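Local coordinates for short chain dehydrogenase (A0QTM2 homolog) (Mycobacterium thermoresistibile, PDB 3SC4), which is probably an NAD(P)-dependent oxidoreductase of the short-chain dehydrogenase family whose substrate is not established, at residues G188-T198 / S236-D247. Residues are numbered along the deposited sequence; the frame is centred on the assembly and turned at random.
Sequences GIASNTLWPRT and SSYTGNTLLCED
R197 reaches across to the start of helix 245-252. R197 CB lies 3.5 Å from E246 OE1, the oxygen that also accepts a hydrogen bond from the backbone N-H of R197; CG stays beside this carboxylate, whose OE2 pairs with R219. The chain is extended from CG to NE, carrying CD past the glutamate to D247. There R197 NE meets D247 OD1 at 2.7 Å and R197 NH2 meets D247 OD2 at 2.9 Å, each on a syn lone pair. These two pairs, together with an angle of only 6° between guanidinium and carboxylate planes, define a side-on, two-nitrogen salt bridge. L244 CD1 lies 3.2 Å above the guanidinium plane, offset toward its rim, while NH1 turns to the carbonyl of S276.

Toward the start of strand 190-195 the strands run parallel: T193 N binds N241 O, T193 O accepts a hydrogen bond from L243 N, W195 N binds L243 O, and W195 O receives one from C245 N at 2.8 Å. At the other end, N192 fastens the incoming loop through both amide atoms. N192 ND2 donates to Y238 O at 2.8 Å, with that oxygen 2° out of the amide plane, and OD1 accepts a hydrogen bond from N241 N on a lone pair. With strand 146-149 on the far side of 190-195, strand 242-244 is the outermost strand on this side of the parallel Rossmann sheet, strand order 3-2-1-4-5-6-7, as in short-chain dehydrogenases.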
# COMPACT_ATOMS: atom_id res chain seq x y z
N GLY B 188 22.99 -6.45 4.74
CA GLY B 188 23.63 -5.13 4.95
C GLY B 188 23.32 -4.06 3.91
O GLY B 188 24.15 -3.19 3.65
N ILE B 189 22.13 -4.09 3.32
CA ILE B 189 21.69 -2.99 2.44
C ILE B 189 20.74 -2.09 3.22
O ILE B 189 19.71 -2.54 3.71
CB ILE B 189 20.96 -3.49 1.19
CG1 ILE B 189 21.86 -4.42 0.35
CG2 ILE B 189 20.51 -2.30 0.33
CD1 ILE B 189 21.06 -5.37 -0.51
N ALA B 190 21.10 -0.81 3.33
CA ALA B 190 20.25 0.18 3.97
C ALA B 190 19.04 0.39 3.09
O ALA B 190 19.18 0.34 1.88
CB ALA B 190 20.98 1.49 4.17
N SER B 191 17.87 0.60 3.70
CA SER B 191 16.69 1.09 3.00
C SER B 191 15.96 2.09 3.88
O SER B 191 15.48 1.74 4.96
CB SER B 191 15.74 -0.05 2.63
OG SER B 191 14.65 0.42 1.83
N ASN B 192 15.86 3.31 3.40
CA ASN B 192 15.24 4.40 4.16
C ASN B 192 14.27 5.17 3.26
O ASN B 192 14.32 5.06 2.04
CB ASN B 192 16.31 5.38 4.69
CG ASN B 192 17.24 4.74 5.72
OD1 ASN B 192 16.83 4.47 6.85
ND2 ASN B 192 18.49 4.50 5.32
N THR B 193 13.40 5.95 3.87
CA THR B 193 12.59 6.89 3.08
C THR B 193 12.98 8.31 3.45
O THR B 193 13.47 8.56 4.55
CB THR B 193 11.09 6.69 3.32
OG1 THR B 193 10.79 7.05 4.67
CG2 THR B 193 10.66 5.25 3.06
N LEU B 194 12.71 9.24 2.53
CA LEU B 194 13.09 10.64 2.73
C LEU B 194 12.06 11.53 2.10
O LEU B 194 11.72 11.33 0.91
CB LEU B 194 14.47 10.89 2.10
CG LEU B 194 15.12 12.27 2.26
CD1 LEU B 194 15.36 12.53 3.74
CD2 LEU B 194 16.44 12.42 1.42
N TRP B 195 11.61 12.53 2.86
CA TRP B 195 10.47 13.38 2.51
C TRP B 195 10.71 14.82 3.00
O TRP B 195 11.23 15.02 4.10
CB TRP B 195 9.23 12.79 3.19
CG TRP B 195 7.89 13.31 2.71
CD1 TRP B 195 6.99 14.01 3.44
CD2 TRP B 195 7.27 13.07 1.45
NE1 TRP B 195 5.88 14.26 2.70
CE2 TRP B 195 6.03 13.70 1.46
CE3 TRP B 195 7.68 12.41 0.28
CZ2 TRP B 195 5.16 13.70 0.36
CZ3 TRP B 195 6.83 12.40 -0.82
CH2 TRP B 195 5.58 13.04 -0.77
N PRO B 196 10.32 15.84 2.22
CA PRO B 196 10.60 17.20 2.61
C PRO B 196 9.46 17.80 3.42
O PRO B 196 8.32 17.42 3.25
CB PRO B 196 10.72 17.90 1.26
CG PRO B 196 9.73 17.21 0.41
CD PRO B 196 9.64 15.79 0.92
N ARG B 197 9.75 18.76 4.28
CA ARG B 197 8.72 19.31 5.15
C ARG B 197 7.85 20.33 4.46
O ARG B 197 6.73 20.59 4.92
CB ARG B 197 9.34 19.99 6.38
CG ARG B 197 9.77 19.05 7.44
CD ARG B 197 10.16 19.80 8.69
NE ARG B 197 10.39 18.88 9.79
CZ ARG B 197 9.52 18.57 10.75
NH1 ARG B 197 8.30 19.09 10.78
NH2 ARG B 197 9.86 17.72 11.69
N THR B 198 8.36 20.95 3.41
CA THR B 198 7.61 21.96 2.69
C THR B 198 7.39 21.48 1.27
O THR B 198 7.99 20.48 0.86
CB THR B 198 8.39 23.26 2.59
OG1 THR B 198 9.44 23.09 1.62
CG2 THR B 198 8.96 23.65 3.95
N SER B 236 25.45 1.47 6.35
CA SER B 236 24.31 0.66 5.95
C SER B 236 23.50 0.12 7.16
O SER B 236 22.41 -0.42 6.98
CB SER B 236 24.78 -0.48 5.02
OG SER B 236 25.30 0.04 3.80
N SER B 237 24.01 0.30 8.38
CA SER B 237 23.23 0.04 9.60
C SER B 237 22.16 1.13 9.85
O SER B 237 21.22 0.93 10.61
CB SER B 237 24.19 -0.06 10.80
OG SER B 237 24.98 1.12 10.93
N TYR B 238 22.33 2.29 9.23
CA TYR B 238 21.31 3.36 9.34
C TYR B 238 20.17 3.05 8.37
O TYR B 238 20.21 3.43 7.22
CB TYR B 238 21.98 4.67 9.00
CG TYR B 238 21.15 5.92 9.12
CD1 TYR B 238 21.00 6.57 10.36
CD2 TYR B 238 20.58 6.51 7.99
CE1 TYR B 238 20.28 7.76 10.46
CE2 TYR B 238 19.86 7.68 8.09
CZ TYR B 238 19.72 8.31 9.32
OH TYR B 238 19.00 9.47 9.41
N THR B 239 19.16 2.35 8.86
CA THR B 239 18.20 1.65 8.01
C THR B 239 16.83 1.59 8.69
O THR B 239 16.71 1.73 9.91
CB THR B 239 18.70 0.22 7.71
OG1 THR B 239 17.95 -0.34 6.63
CG2 THR B 239 18.60 -0.67 8.97
N GLY B 240 15.80 1.42 7.89
CA GLY B 240 14.44 1.36 8.39
C GLY B 240 13.86 2.66 8.91
O GLY B 240 12.93 2.64 9.70
N ASN B 241 14.42 3.79 8.48
CA ASN B 241 14.01 5.11 8.98
C ASN B 241 13.12 5.83 7.99
O ASN B 241 13.39 5.81 6.77
CB ASN B 241 15.21 6.00 9.20
CG ASN B 241 16.16 5.44 10.22
OD1 ASN B 241 17.27 5.00 9.89
ND2 ASN B 241 15.75 5.48 11.48
N THR B 242 12.08 6.48 8.49
CA THR B 242 11.22 7.31 7.64
C THR B 242 11.61 8.76 7.96
O THR B 242 11.12 9.34 8.94
CB THR B 242 9.69 7.03 7.84
OG1 THR B 242 9.28 7.30 9.19
CG2 THR B 242 9.33 5.61 7.51
N LEU B 243 12.50 9.33 7.14
CA LEU B 243 13.19 10.62 7.40
C LEU B 243 12.57 11.86 6.73
O LEU B 243 11.99 11.78 5.63
CB LEU B 243 14.63 10.51 6.93
CG LEU B 243 15.42 9.39 7.60
CD1 LEU B 243 16.65 9.02 6.80
CD2 LEU B 243 15.80 9.83 9.02
N LEU B 244 12.73 13.00 7.39
CA LEU B 244 12.37 14.31 6.83
C LEU B 244 13.63 15.10 6.45
O LEU B 244 14.57 15.14 7.21
CB LEU B 244 11.58 15.09 7.88
CG LEU B 244 10.19 14.55 8.23
CD1 LEU B 244 9.55 15.36 9.37
CD2 LEU B 244 9.33 14.56 6.99
N CYS B 245 13.65 15.78 5.30
CA CYS B 245 14.87 16.42 4.83
C CYS B 245 15.49 17.39 5.86
O CYS B 245 16.63 17.24 6.29
CB CYS B 245 14.62 17.16 3.51
SG CYS B 245 14.22 16.05 2.13
N GLU B 246 14.70 18.37 6.26
CA GLU B 246 15.19 19.40 7.15
C GLU B 246 15.76 18.80 8.45
O GLU B 246 16.84 19.18 8.89
CB GLU B 246 14.08 20.40 7.45
CG GLU B 246 13.75 21.31 6.27
CD GLU B 246 12.70 20.73 5.33
OE1 GLU B 246 12.60 19.48 5.22
OE2 GLU B 246 12.02 21.54 4.67
N ASP B 247 15.06 17.83 9.02
CA ASP B 247 15.54 17.17 10.23
C ASP B 247 16.91 16.50 10.01
O ASP B 247 17.81 16.61 10.82
CB ASP B 247 14.52 16.15 10.75
CG ASP B 247 13.15 16.76 10.97
OD1 ASP B 247 12.71 17.55 10.11
OD2 ASP B 247 12.50 16.46 11.99
O HOH W 1 18.39 -2.92 5.91
O HOH W 2 10.07 9.70 4.88
O HOH W 3 10.95 21.06 2.28